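Tyrocidine synthase 2 (Brevibacillus parabrevis, PDB 6TA8) belongs to the nonribosomal peptide synthetases, the modelled chain being a condensation-family domain built from two lobes. Local coordinates at residues G29-E34 with H82-R87; G33-T38 with I97-R102; V89-D94 with D138-P143; I162-V167 with I320-S325. One frame throughout, in Å; residues are numbered along the deposited sequence.

Contact 1. Residues G29-E34 with H82-R87; sequences GVVEGE and HHDALR
The guanidinium group of Arg87 presents an edge to the backbone of Val31, whose N and O both lie near its plane, while one of its faces has the carbonyl O of Asp84 above its centre. Val31 O comes within 3.0 Å of Arg87 NH2. Val30 reaches the same nitrogen obliquely, its CG1 3.3 Å from Arg87 NH2. The second flat group, the carboxylate of Asp84, receives Arg87 from above its plane: NH1 of Arg87 bonds to OD1 of Asp84 at 2.8 Å, and that oxygen lies close to the guanidinium plane. A second approach, from Arg87 NH2 to the same OD1, completes the salt bridge, although its modelled length is too short to be trusted. Across the contact, Val31 N gives Asp84 OD1 a long, weak hydrogen bond (3.3 Å, 157°). The other carboxylate oxygen meets hydrocarbon from the same residue, with Val31 CG2 3.5 Å from Asp84 OD2, and also forms a salt bridge with Lys197, which bonds to Gly29 O as well. Asp84 is buried, and these two cationic partners would be expected to favour its ionised form. The bend in the Arg87 chain at chi3 (-51°) folds the guanidinium back over its own turn, where NH1 also bonds to Val80 O in helix 69-82. That turn is a short 3-10 segment, marked by Arg87 N bonding to Asp84 O at 3.1 Å. The arrangement is thus a helix-to-strand connection between helix 69-82 and strand 88-91, carrying a buried Asp84-Arg87 (i, i+3) salt bridge against which the chain packs just before strand 33-35.

Contact 2. Residues G33-T38 with I97-R102; sequences GEIALT and IKQINR
Chi1 of Gln99 (59°) sets its CG between the backbone N and the carbonyl carbon, and the extended chain beyond carries the amide to the chain just past strand 33-35, where NE2 gives Ala36 O a short but bent, weak hydrogen bond (2.7 Å, 117°). On the way the amide passes Ile35, with NE2 of Gln99 3.4 Å from CB of Ile35, and Leu37 CD2 rests against CG of Gln99 at 3.9 Å. Near the other end of the pairing, Ile35 CD1 touches CB of Asn101 at 3.7 Å; ND2 of the Asn101 side chain bonds to Asp84 O. Glu34 projects from the other side of the sheet, and its side chain crosses the extended Lys98 chain at about a right angle, OE1 lying against CE; the Glu34 OE1 to Lys98 NZ ion pair is long at 3.9 Å. Between the backbones, Gly33 and Asn101 form a hydrogen-bonded pair, with Asn101 N bonded to Gly33 O at 2.8 Å, and Glu34 faces Ile100 in the following non-hydrogen-bonded pair. Ile35 N then bonds almost straight to Gln99 O at 3.0 Å. This antiparallel pairing puts strand 33-35 at the edge of a three-stranded sheet whose central strand is 98-101.

Contact 3. Residues V89-D94 with D138-P143; sequences VYKQED and DLEHGP
An unusually close CA-H...O contact joins Glu140 to Tyr90: CA of Glu140 lies 3.1 Å from O of Tyr90, with a fairly straight angle of 154° at the hydrogen. It sits beside a conventional bond from Tyr90 N to Leu139 O (2.8 Å); an irregular loop thus lies along this edge, held by a single conventional backbone bond. Val89 turns its side chain toward the loop; its CB is 3.4 Å from Glu140 O, while CG1 lies over the peptide between His141 and Gly142, 3.5 Å from His141 C. Leu139 of the same loop brings CD2 obliquely to the Tyr90 ring, 3.6 Å from CD1. The aliphatic parts of Lys91 and Glu140 cross at about a right angle, CG of Lys91 4.0 Å from CG of Glu140; the opposite charges of Lys91 NZ and Glu140 OE1 are near each other but not in contact. Within the loop, His141 ND1 bonds to the syn lone pair of Asp138 OD2 at 2.7 Å, close to the plane of the imidazole, and CG of Glu140 lies over one face of that ring. Gly142, with positive phi, then leads into a cis peptide bond before Pro143. The whole is a helix-to-strand loop, between helix 122-134 and strand 145-152 of the five-stranded sheet, docked on edge strand 88-91 of the small antiparallel sheet.

Contact 4. Residues I162-V167 with I320-S325; sequences IHHLVV and IGWFTS
Trp322 packs its indole against His164, the second histidine of the HHxxxDG signature of condensation domains, where a loop leading into the six-stranded sheet of one lobe meets the end of strand 155-163 in the other. The His164 ring and the five-membered ring of Trp322 form an offset stack, centroids 4.1 Å apart and planes at 27°. Over one face of the indole also lies the carbonyl O of His164, 3.1 Å from Trp322 CD2. Leu165 closes on the indole edge, CD2 to CZ3 of Trp322 at 3.6 Å. Next to the ring, Val166 O receives a CA-H...O contact from Gly321 CA at 3.2 Å. With CG anti to the backbone N (chi1 -163°), the indole of Trp322 lies against the His164 ring and its carbonyl. In the next shell, His164 ND1 bonds to Val167 O at 2.9 Å, near the imidazole plane, which fixes the ring's rotation. Farther out, Trp55 meets the His164 ring, Ile40 and Phe44 of helix 39-46 pack on the indole, and Asp168 of the signature accepts a bond from Phe323 N. A water lies 3.2 Å from Thr324 OG1 and makes a weak bond to His164 NE2 at 3.4 Å.

Contacts 1, 2 and 3 all reach one small antiparallel sheet, their centres about 21 to 22 Å from the centre of the chain, whereas contact 4 lies about 8 Å from it. Contacts 1 and 2 have centres about 10 Å apart and are joined by Arg87 NE, 2.7 Å from Arg102 O; contacts 2 and 3, also about 10 Å apart, meet where Lys98 N comes within 2.8 Å of Lys91 O. Contact 4, at the signature motif, is touched by contacts 1 and 3, whose centres lie about 14 and 16 Å from its own. Ala85 and His83 of contact 1 pack on Ile320, and from contact 3 Tyr90 OH makes a weak hydrogen bond to Leu165 O while Leu139 CD1 touches His163 NE2 at 3.7 Å.

Contact 1. Residues G29-E34 with H82-R87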
loop_
_atom_site.group_PDB
_atom_site.type_symbol
_atom_site.label_atom_id
_atom_site.label_comp_id
_atom_site.label_asym_id
_atom_site.label_seq_id
_atom_site.Cartn_x
_atom_site.Cartn_y
_atom_site.Cartn_z
ATOM N N GLY A 29 21.884 16.980 1.069
ATOM C CA GLY A 29 22.938 16.256 0.390
ATOM C C GLY A 29 22.496 14.871 -0.038
ATOM O O GLY A 29 21.306 14.555 -0.107
ATOM N N VAL A 30 23.485 14.034 -0.333
ATOM C CA VAL A 30 23.260 12.654 -0.745
ATOM C C VAL A 30 23.497 11.756 0.460
ATOM O O VAL A 30 24.592 11.751 1.037
ATOM C CB VAL A 30 24.170 12.265 -1.921
ATOM C CG1 VAL A 30 24.252 10.753 -2.058
ATOM C CG2 VAL A 30 23.659 12.894 -3.207
ATOM N N VAL A 31 22.474 11.000 0.845
ATOM C CA VAL A 31 22.526 10.160 2.035
ATOM C C VAL A 31 23.104 8.802 1.662
ATOM O O VAL A 31 22.716 8.207 0.649
ATOM C CB VAL A 31 21.130 10.013 2.663
ATOM C CG1 VAL A 31 21.243 9.507 4.092
ATOM C CG2 VAL A 31 20.387 11.340 2.620
ATOM N N GLU A 32 24.036 8.313 2.479
ATOM C CA GLU A 32 24.666 7.020 2.260
ATOM C C GLU A 32 24.800 6.293 3.591
ATOM O O GLU A 32 24.682 6.891 4.663
ATOM C CB GLU A 32 26.047 7.160 1.599
ATOM C CG GLU A 32 26.068 8.021 0.344
ATOM C CD GLU A 32 27.469 8.233 -0.196
ATOM O OE1 GLU A 32 28.167 7.231 -0.453
ATOM O OE2 GLU A 32 27.871 9.405 -0.361
ATOM N N GLY A 33 25.043 4.991 3.511
ATOM C CA GLY A 33 25.332 4.177 4.676
ATOM C C GLY A 33 24.206 3.206 4.992
ATOM O O GLY A 33 23.177 3.147 4.317
ATOM N N GLU A 34 24.433 2.438 6.055
ATOM C CA GLU A 34 23.469 1.433 6.483
ATOM C C GLU A 34 22.265 2.087 7.152
ATOM O O GLU A 34 22.395 3.085 7.866
ATOM C CB GLU A 34 24.130 0.444 7.446
ATOM C CG GLU A 34 23.155 -0.326 8.327
ATOM C CD GLU A 34 23.659 -1.701 8.711
ATOM O OE1 GLU A 34 24.867 -1.965 8.532
ATOM O OE2 GLU A 34 22.847 -2.518 9.191
ATOM N N HIS A 82 17.525 12.468 -6.162
ATOM C CA HIS A 82 16.831 13.280 -5.168
ATOM C C HIS A 82 16.296 12.420 -4.029
ATOM O O HIS A 82 16.572 12.683 -2.854
ATOM C CB HIS A 82 15.699 14.063 -5.832
ATOM C CG HIS A 82 15.167 15.184 -4.996
ATOM N ND1 HIS A 82 14.203 14.999 -4.029
ATOM C CD2 HIS A 82 15.464 16.505 -4.984
ATOM C CE1 HIS A 82 13.930 16.158 -3.456
ATOM N NE2 HIS A 82 14.682 17.088 -4.016
ATOM N N HIS A 83 15.528 11.384 -4.359
ATOM C CA HIS A 83 14.951 10.488 -3.360
ATOM C C HIS A 83 15.944 9.361 -3.105
ATOM O O HIS A 83 16.028 8.401 -3.875
ATOM C CB HIS A 83 13.598 9.967 -3.833
ATOM C CG HIS A 83 12.617 11.052 -4.152
ATOM N ND1 HIS A 83 11.986 11.794 -3.177
ATOM C CD2 HIS A 83 12.166 11.528 -5.338
ATOM C CE1 HIS A 83 11.187 12.678 -3.746
ATOM N NE2 HIS A 83 11.276 12.537 -5.058
ATOM N N ASP A 84 16.696 9.476 -2.006
ATOM C CA ASP A 84 17.805 8.565 -1.745
ATOM C C ASP A 84 17.352 7.139 -1.461
ATOM O O ASP A 84 18.141 6.208 -1.650
ATOM C CB ASP A 84 18.639 9.082 -0.572
ATOM C CG ASP A 84 19.213 10.461 -0.829
ATOM O OD1 ASP A 84 20.257 10.557 -1.508
ATOM O OD2 ASP A 84 18.616 11.449 -0.354
ATOM N N ALA A 85 16.108 6.942 -1.015
ATOM C CA ALA A 85 15.642 5.596 -0.701
ATOM C C ALA A 85 15.572 4.698 -1.931
ATOM O O ALA A 85 15.618 3.472 -1.787
ATOM C CB ALA A 85 14.272 5.653 -0.027
ATOM N N LEU A 86 15.463 5.274 -3.129
ATOM C CA LEU A 86 15.394 4.481 -4.350
ATOM C C LEU A 86 16.742 3.895 -4.754
ATOM O O LEU A 86 16.792 3.099 -5.697
ATOM C CB LEU A 86 14.833 5.328 -5.496
ATOM C CG LEU A 86 13.420 5.879 -5.287
ATOM C CD1 LEU A 86 12.985 6.737 -6.466
ATOM C CD2 LEU A 86 12.428 4.748 -5.048
ATOM N N ARG A 87 17.826 4.266 -4.071
ATOM C CA ARG A 87 19.150 3.706 -4.318
ATOM C C ARG A 87 19.507 2.609 -3.322
ATOM O O ARG A 87 20.690 2.364 -3.065
ATOM C CB ARG A 87 20.208 4.809 -4.281
ATOM C CG ARG A 87 19.961 5.948 -5.250
ATOM C CD ARG A 87 21.171 6.860 -5.343
ATOM N NE ARG A 87 21.635 7.270 -4.021
ATOM C CZ ARG A 87 21.218 8.362 -3.390
ATOM N NH1 ARG A 87 20.328 9.162 -3.960
ATOM N NH2 ARG A 87 21.691 8.655 -2.187
#

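Contact 2. Residues G33-T38 with I97-R102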
loop_
_atom_site.group_PDB
_atom_site.type_symbol
_atom_site.label_atom_id
_atom_site.label_comp_id
_atom_site.label_asym_id
_atom_site.label_seq_id
_atom_site.Cartn_x
_atom_site.Cartn_y
_atom_site.Cartn_z
ATOM N N GLY A 33 25.043 4.991 3.511
ATOM C CA GLY A 33 25.332 4.177 4.676
ATOM C C GLY A 33 24.206 3.206 4.992
ATOM O O GLY A 33 23.177 3.147 4.317
ATOM N N GLU A 34 24.433 2.438 6.055
ATOM C CA GLU A 34 23.469 1.433 6.483
ATOM C C GLU A 34 22.265 2.087 7.152
ATOM O O GLU A 34 22.395 3.085 7.866
ATOM C CB GLU A 34 24.130 0.444 7.446
ATOM C CG GLU A 34 23.155 -0.326 8.327
ATOM C CD GLU A 34 23.659 -1.701 8.711
ATOM O OE1 GLU A 34 24.867 -1.965 8.532
ATOM O OE2 GLU A 34 22.847 -2.518 9.191
ATOM N N ILE A 35 21.085 1.520 6.905
ATOM C CA ILE A 35 19.848 1.929 7.558
ATOM C C ILE A 35 19.277 0.727 8.297
ATOM O O ILE A 35 19.465 -0.423 7.888
ATOM C CB ILE A 35 18.824 2.491 6.547
ATOM C CG1 ILE A 35 19.509 3.452 5.574
ATOM C CG2 ILE A 35 17.677 3.184 7.264
ATOM C CD1 ILE A 35 18.568 4.069 4.565
ATOM N N ALA A 36 18.587 0.998 9.401
ATOM C CA ALA A 36 17.929 -0.057 10.157
ATOM C C ALA A 36 16.611 -0.444 9.496
ATOM O O ALA A 36 15.957 0.370 8.837
ATOM C CB ALA A 36 17.682 0.386 11.599
ATOM N N LEU A 37 16.224 -1.703 9.680
ATOM C CA LEU A 37 15.004 -2.223 9.076
ATOM C C LEU A 37 13.791 -1.728 9.856
ATOM O O LEU A 37 13.701 -1.928 11.072
ATOM C CB LEU A 37 15.034 -3.750 9.041
ATOM C CG LEU A 37 16.002 -4.416 8.059
ATOM C CD1 LEU A 37 16.031 -5.920 8.278
ATOM C CD2 LEU A 37 15.626 -4.090 6.623
ATOM N N THR A 38 12.860 -1.083 9.156
ATOM C CA THR A 38 11.619 -0.648 9.769
ATOM C C THR A 38 10.719 -1.856 10.036
ATOM O O THR A 38 10.944 -2.938 9.486
ATOM C CB THR A 38 10.913 0.366 8.868
ATOM O OG1 THR A 38 10.610 -0.236 7.605
ATOM C CG2 THR A 38 11.798 1.581 8.647
ATOM N N ILE A 97 19.943 -9.672 7.434
ATOM C CA ILE A 97 19.711 -8.794 6.293
ATOM C C ILE A 97 20.209 -7.400 6.639
ATOM O O ILE A 97 19.951 -6.887 7.735
ATOM C CB ILE A 97 18.221 -8.773 5.900
ATOM C CG1 ILE A 97 17.755 -10.175 5.496
ATOM C CG2 ILE A 97 17.977 -7.786 4.768
ATOM C CD1 ILE A 97 17.064 -10.944 6.606
ATOM N N LYS A 98 20.928 -6.786 5.702
ATOM C CA LYS A 98 21.507 -5.461 5.886
ATOM C C LYS A 98 21.154 -4.607 4.678
ATOM O O LYS A 98 21.552 -4.929 3.554
ATOM C CB LYS A 98 23.026 -5.551 6.066
ATOM C CG LYS A 98 23.764 -4.226 5.968
ATOM C CD LYS A 98 25.270 -4.441 6.067
ATOM C CE LYS A 98 26.039 -3.141 5.898
ATOM N NZ LYS A 98 27.509 -3.336 6.035
ATOM N N GLN A 99 20.400 -3.534 4.903
ATOM C CA GLN A 99 20.046 -2.599 3.843
ATOM C C GLN A 99 20.975 -1.394 3.898
ATOM O O GLN A 99 21.183 -0.809 4.967
ATOM C CB GLN A 99 18.582 -2.160 3.943
ATOM C CG GLN A 99 18.182 -1.479 5.241
ATOM C CD GLN A 99 16.929 -0.627 5.101
ATOM O OE1 GLN A 99 16.358 -0.510 4.016
ATOM N NE2 GLN A 99 16.500 -0.024 6.202
ATOM N N ILE A 100 21.546 -1.040 2.750
ATOM C CA ILE A 100 22.472 0.079 2.634
ATOM C C ILE A 100 21.925 1.053 1.603
ATOM O O ILE A 100 21.581 0.653 0.484
ATOM C CB ILE A 100 23.887 -0.379 2.235
ATOM C CG1 ILE A 100 24.288 -1.642 2.997
ATOM C CG2 ILE A 100 24.893 0.734 2.482
ATOM C CD1 ILE A 100 25.589 -2.241 2.513
ATOM N N ASN A 101 21.846 2.327 1.978
ATOM C CA ASN A 101 21.508 3.383 1.034
ATOM C C ASN A 101 22.773 3.754 0.269
ATOM O O ASN A 101 23.669 4.405 0.816
ATOM C CB ASN A 101 20.925 4.590 1.761
ATOM C CG ASN A 101 19.973 5.389 0.892
ATOM O OD1 ASN A 101 18.966 5.911 1.372
ATOM N ND2 ASN A 101 20.286 5.487 -0.395
ATOM N N ARG A 102 22.857 3.331 -0.986
ATOM C CA ARG A 102 24.039 3.612 -1.783
ATOM C C ARG A 102 24.054 5.074 -2.226
ATOM O O ARG A 102 23.033 5.769 -2.216
ATOM C CB ARG A 102 24.099 2.691 -3.002
ATOM C CG ARG A 102 24.335 1.226 -2.659
ATOM C CD ARG A 102 25.481 0.644 -3.473
ATOM N NE ARG A 102 25.556 -0.809 -3.358
ATOM C CZ ARG A 102 26.229 -1.453 -2.410
ATOM N NH1 ARG A 102 26.892 -0.772 -1.485
ATOM N NH2 ARG A 102 26.242 -2.778 -2.386
#

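Contact 3. Residues V89-D94 with D138-P143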
loop_
_atom_site.group_PDB
_atom_site.type_symbol
_atom_site.label_atom_id
_atom_site.label_comp_id
_atom_site.label_asym_id
_atom_site.label_seq_id
_atom_site.Cartn_x
_atom_site.Cartn_y
_atom_site.Cartn_z
ATOM N N VAL A 89 19.875 -1.147 -1.529
ATOM C CA VAL A 89 20.164 -2.546 -1.812
ATOM C C VAL A 89 20.129 -3.310 -0.495
ATOM O O VAL A 89 20.301 -2.741 0.585
ATOM C CB VAL A 89 21.527 -2.744 -2.513
ATOM C CG1 VAL A 89 21.474 -2.220 -3.941
ATOM C CG2 VAL A 89 22.636 -2.063 -1.724
ATOM N N TYR A 90 19.901 -4.618 -0.594
ATOM C CA TYR A 90 19.720 -5.472 0.574
ATOM C C TYR A 90 20.675 -6.653 0.483
ATOM O O TYR A 90 20.630 -7.413 -0.488
ATOM C CB TYR A 90 18.271 -5.960 0.678
ATOM C CG TYR A 90 17.271 -4.852 0.925
ATOM C CD1 TYR A 90 16.836 -4.037 -0.113
ATOM C CD2 TYR A 90 16.766 -4.618 2.196
ATOM C CE1 TYR A 90 15.926 -3.021 0.110
ATOM C CE2 TYR A 90 15.853 -3.606 2.428
ATOM C CZ TYR A 90 15.440 -2.809 1.383
ATOM O OH TYR A 90 14.533 -1.800 1.611
ATOM N N LYS A 91 21.522 -6.815 1.494
ATOM C CA LYS A 91 22.505 -7.886 1.516
ATOM C C LYS A 91 22.188 -8.880 2.624
ATOM O O LYS A 91 21.712 -8.508 3.700
ATOM C CB LYS A 91 23.917 -7.326 1.699
ATOM C CG LYS A 91 24.418 -6.560 0.487
ATOM C CD LYS A 91 25.723 -5.840 0.769
ATOM C CE LYS A 91 26.602 -5.816 -0.473
ATOM N NZ LYS A 91 25.798 -5.673 -1.719
ATOM N N GLN A 92 22.462 -10.156 2.352
ATOM C CA GLN A 92 22.178 -11.220 3.310
ATOM C C GLN A 92 23.467 -11.783 3.902
ATOM O O GLN A 92 23.802 -12.952 3.683
ATOM C CB GLN A 92 21.366 -12.332 2.639
ATOM C CG GLN A 92 20.604 -13.232 3.600
ATOM C CD GLN A 92 19.354 -13.811 2.971
ATOM O OE1 GLN A 92 18.236 -13.451 3.341
ATOM N NE2 GLN A 92 19.535 -14.703 2.004
ATOM N N GLU A 93 24.194 -10.967 4.661
ATOM C CA GLU A 93 25.467 -11.381 5.239
ATOM C C GLU A 93 25.237 -12.081 6.575
ATOM O O GLU A 93 24.491 -11.581 7.423
ATOM C CB GLU A 93 26.390 -10.176 5.426
ATOM C CG GLU A 93 26.452 -9.248 4.222
ATOM C CD GLU A 93 27.870 -8.996 3.749
ATOM O OE1 GLU A 93 28.606 -9.980 3.523
ATOM O OE2 GLU A 93 28.248 -7.815 3.596
ATOM N N ASP A 94 25.882 -13.238 6.753
ATOM C CA ASP A 94 25.804 -14.016 7.991
ATOM C C ASP A 94 24.368 -14.408 8.333
ATOM O O ASP A 94 24.028 -14.607 9.503
ATOM C CB ASP A 94 26.441 -13.263 9.164
ATOM C CG ASP A 94 27.944 -13.126 9.020
ATOM O OD1 ASP A 94 28.492 -13.622 8.015
ATOM O OD2 ASP A 94 28.575 -12.521 9.913
ATOM N N ASP A 138 16.957 -7.092 -9.056
ATOM C CA ASP A 138 18.062 -7.585 -8.244
ATOM C C ASP A 138 18.055 -6.860 -6.904
ATOM O O ASP A 138 18.256 -5.642 -6.852
ATOM C CB ASP A 138 19.393 -7.381 -8.967
ATOM C CG ASP A 138 20.565 -7.976 -8.213
ATOM O OD1 ASP A 138 20.335 -8.797 -7.298
ATOM O OD2 ASP A 138 21.718 -7.623 -8.535
ATOM N N LEU A 139 17.826 -7.606 -5.824
ATOM C CA LEU A 139 17.718 -6.986 -4.509
ATOM C C LEU A 139 19.078 -6.732 -3.869
ATOM O O LEU A 139 19.225 -5.773 -3.103
ATOM C CB LEU A 139 16.865 -7.857 -3.585
ATOM C CG LEU A 139 15.428 -7.390 -3.352
ATOM C CD1 LEU A 139 14.692 -8.349 -2.427
ATOM C CD2 LEU A 139 15.412 -5.979 -2.789
ATOM N N GLU A 140 20.078 -7.565 -4.166
ATOM C CA GLU A 140 21.372 -7.421 -3.504
ATOM C C GLU A 140 22.243 -6.355 -4.154
ATOM O O GLU A 140 22.981 -5.653 -3.453
ATOM C CB GLU A 140 22.110 -8.761 -3.483
ATOM C CG GLU A 140 23.421 -8.722 -2.709
ATOM C CD GLU A 140 23.869 -10.090 -2.234
ATOM O OE1 GLU A 140 24.664 -10.155 -1.273
ATOM O OE2 GLU A 140 23.430 -11.101 -2.821
ATOM N N HIS A 141 22.174 -6.210 -5.477
ATOM C CA HIS A 141 23.011 -5.254 -6.186
ATOM C C HIS A 141 22.231 -4.107 -6.810
ATOM O O HIS A 141 22.848 -3.128 -7.245
ATOM C CB HIS A 141 23.821 -5.969 -7.279
ATOM C CG HIS A 141 24.419 -7.269 -6.835
ATOM N ND1 HIS A 141 23.971 -8.489 -7.292
ATOM C CD2 HIS A 141 25.431 -7.538 -5.975
ATOM C CE1 HIS A 141 24.681 -9.454 -6.734
ATOM N NE2 HIS A 141 25.574 -8.904 -5.931
ATOM N N GLY A 142 20.905 -4.192 -6.864
ATOM C CA GLY A 142 20.101 -3.149 -7.453
ATOM C C GLY A 142 20.237 -3.109 -8.962
ATOM O O GLY A 142 20.905 -3.951 -9.570
ATOM N N PRO A 143 19.594 -2.120 -9.603
ATOM C CA PRO A 143 18.743 -1.124 -8.946
ATOM C C PRO A 143 17.311 -1.615 -8.741
ATOM O O PRO A 143 16.873 -2.538 -9.427
ATOM C CB PRO A 143 18.781 0.052 -9.920
ATOM C CG PRO A 143 18.933 -0.595 -11.254
ATOM C CD PRO A 143 19.775 -1.830 -11.036
#

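Contact 4. Residues I162-V167 with I320-S325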
loop_
_atom_site.group_PDB
_atom_site.type_symbol
_atom_site.label_atom_id
_atom_site.label_comp_id
_atom_site.label_asym_id
_atom_site.label_seq_id
_atom_site.Cartn_x
_atom_site.Cartn_y
_atom_site.Cartn_z
ATOM N N ILE A 162 8.790 -0.671 -9.219
ATOM C CA ILE A 162 9.712 -0.493 -8.104
ATOM C C ILE A 162 9.389 -1.529 -7.038
ATOM O O ILE A 162 8.217 -1.768 -6.728
ATOM C CB ILE A 162 9.630 0.930 -7.512
ATOM C CG1 ILE A 162 9.750 1.983 -8.615
ATOM C CG2 ILE A 162 10.712 1.137 -6.467
ATOM C CD1 ILE A 162 9.621 3.398 -8.112
ATOM N N HIS A 163 10.431 -2.142 -6.479
ATOM C CA HIS A 163 10.244 -3.098 -5.396
ATOM C C HIS A 163 9.557 -2.428 -4.213
ATOM O O HIS A 163 9.858 -1.283 -3.865
ATOM C CB HIS A 163 11.591 -3.682 -4.967
ATOM C CG HIS A 163 11.478 -4.969 -4.212
ATOM N ND1 HIS A 163 11.270 -5.018 -2.850
ATOM C CD2 HIS A 163 11.544 -6.256 -4.630
ATOM C CE1 HIS A 163 11.214 -6.280 -2.462
ATOM N NE2 HIS A 163 11.377 -7.052 -3.521
ATOM N N HIS A 164 8.628 -3.155 -3.590
ATOM C CA HIS A 164 7.796 -2.598 -2.530
ATOM C C HIS A 164 8.584 -2.208 -1.285
ATOM O O HIS A 164 8.019 -1.563 -0.396
ATOM C CB HIS A 164 6.703 -3.599 -2.152
ATOM C CG HIS A 164 5.482 -2.968 -1.558
ATOM N ND1 HIS A 164 5.468 -1.676 -1.078
ATOM C CD2 HIS A 164 4.233 -3.454 -1.367
ATOM C CE1 HIS A 164 4.263 -1.392 -0.620
ATOM N NE2 HIS A 164 3.494 -2.454 -0.782
ATOM N N LEU A 165 9.864 -2.571 -1.200
ATOM C CA LEU A 165 10.642 -2.303 0.001
ATOM C C LEU A 165 11.025 -0.837 0.159
ATOM O O LEU A 165 11.554 -0.471 1.214
ATOM C CB LEU A 165 11.908 -3.163 0.006
ATOM C CG LEU A 165 11.808 -4.535 0.672
ATOM C CD1 LEU A 165 13.093 -5.320 0.461
ATOM C CD2 LEU A 165 11.503 -4.388 2.156
ATOM N N VAL A 166 10.775 0.006 -0.844
ATOM C CA VAL A 166 11.243 1.389 -0.807
ATOM C C VAL A 166 10.159 2.355 -1.270
ATOM O O VAL A 166 10.427 3.545 -1.470
ATOM C CB VAL A 166 12.514 1.562 -1.662
ATOM C CG1 VAL A 166 13.707 0.889 -1.000
ATOM C CG2 VAL A 166 12.291 1.009 -3.063
ATOM N N VAL A 167 8.931 1.863 -1.446
ATOM C CA VAL A 167 7.827 2.687 -1.928
ATOM C C VAL A 167 6.534 2.242 -1.261
ATOM O O VAL A 167 6.389 1.093 -0.837
ATOM C CB VAL A 167 7.662 2.621 -3.467
ATOM C CG1 VAL A 167 8.706 3.479 -4.167
ATOM C CG2 VAL A 167 7.727 1.180 -3.945
ATOM N N ILE A 320 10.169 9.485 0.212
ATOM C CA ILE A 320 9.734 8.267 -0.459
ATOM C C ILE A 320 10.273 7.072 0.315
ATOM O O ILE A 320 11.456 7.039 0.678
ATOM C CB ILE A 320 10.201 8.244 -1.924
ATOM C CG1 ILE A 320 9.382 9.238 -2.749
ATOM C CG2 ILE A 320 10.101 6.841 -2.510
ATOM C CD1 ILE A 320 9.694 9.212 -4.222
ATOM N N GLY A 321 9.407 6.102 0.581
ATOM C CA GLY A 321 9.803 4.931 1.339
ATOM C C GLY A 321 8.597 4.061 1.604
ATOM O O GLY A 321 7.476 4.368 1.188
ATOM N N TRP A 322 8.845 2.955 2.302
ATOM C CA TRP A 322 7.788 2.031 2.712
ATOM C C TRP A 322 7.449 2.338 4.167
ATOM O O TRP A 322 8.050 1.795 5.095
ATOM C CB TRP A 322 8.217 0.580 2.519
ATOM C CG TRP A 322 7.065 -0.384 2.526
ATOM C CD1 TRP A 322 5.737 -0.071 2.500
ATOM C CD2 TRP A 322 7.138 -1.815 2.565
ATOM N NE1 TRP A 322 4.979 -1.217 2.519
ATOM C CE2 TRP A 322 5.816 -2.301 2.558
ATOM C CE3 TRP A 322 8.193 -2.732 2.602
ATOM C CZ2 TRP A 322 5.521 -3.663 2.587
ATOM C CZ3 TRP A 322 7.897 -4.084 2.631
ATOM C CH2 TRP A 322 6.573 -4.535 2.624
ATOM N N PHE A 323 6.472 3.221 4.362
ATOM C CA PHE A 323 6.064 3.674 5.684
ATOM C C PHE A 323 4.826 2.951 6.201
ATOM O O PHE A 323 4.280 3.347 7.234
ATOM C CB PHE A 323 5.805 5.183 5.667
ATOM C CG PHE A 323 7.049 6.017 5.554
ATOM C CD1 PHE A 323 7.752 6.085 4.362
ATOM C CD2 PHE A 323 7.509 6.745 6.638
ATOM C CE1 PHE A 323 8.896 6.856 4.257
ATOM C CE2 PHE A 323 8.648 7.519 6.540
ATOM C CZ PHE A 323 9.344 7.574 5.349
ATOM N N THR A 324 4.379 1.903 5.510
ATOM C CA THR A 324 3.117 1.252 5.842
ATOM C C THR A 324 3.118 0.740 7.277
ATOM O O THR A 324 4.056 0.066 7.711
ATOM C CB THR A 324 2.851 0.101 4.869
ATOM O OG1 THR A 324 2.539 0.631 3.576
ATOM C CG2 THR A 324 1.691 -0.759 5.352
ATOM N N SER A 325 2.062 1.072 8.013
ATOM C CA SER A 325 1.866 0.607 9.379
ATOM C C SER A 325 0.653 -0.310 9.422
ATOM O O SER A 325 -0.428 0.063 8.952
ATOM C CB SER A 325 1.676 1.782 10.340
ATOM O OG SER A 325 0.376 2.334 10.216
HETATM O O HOH W 1 1.451 -1.854 1.867
#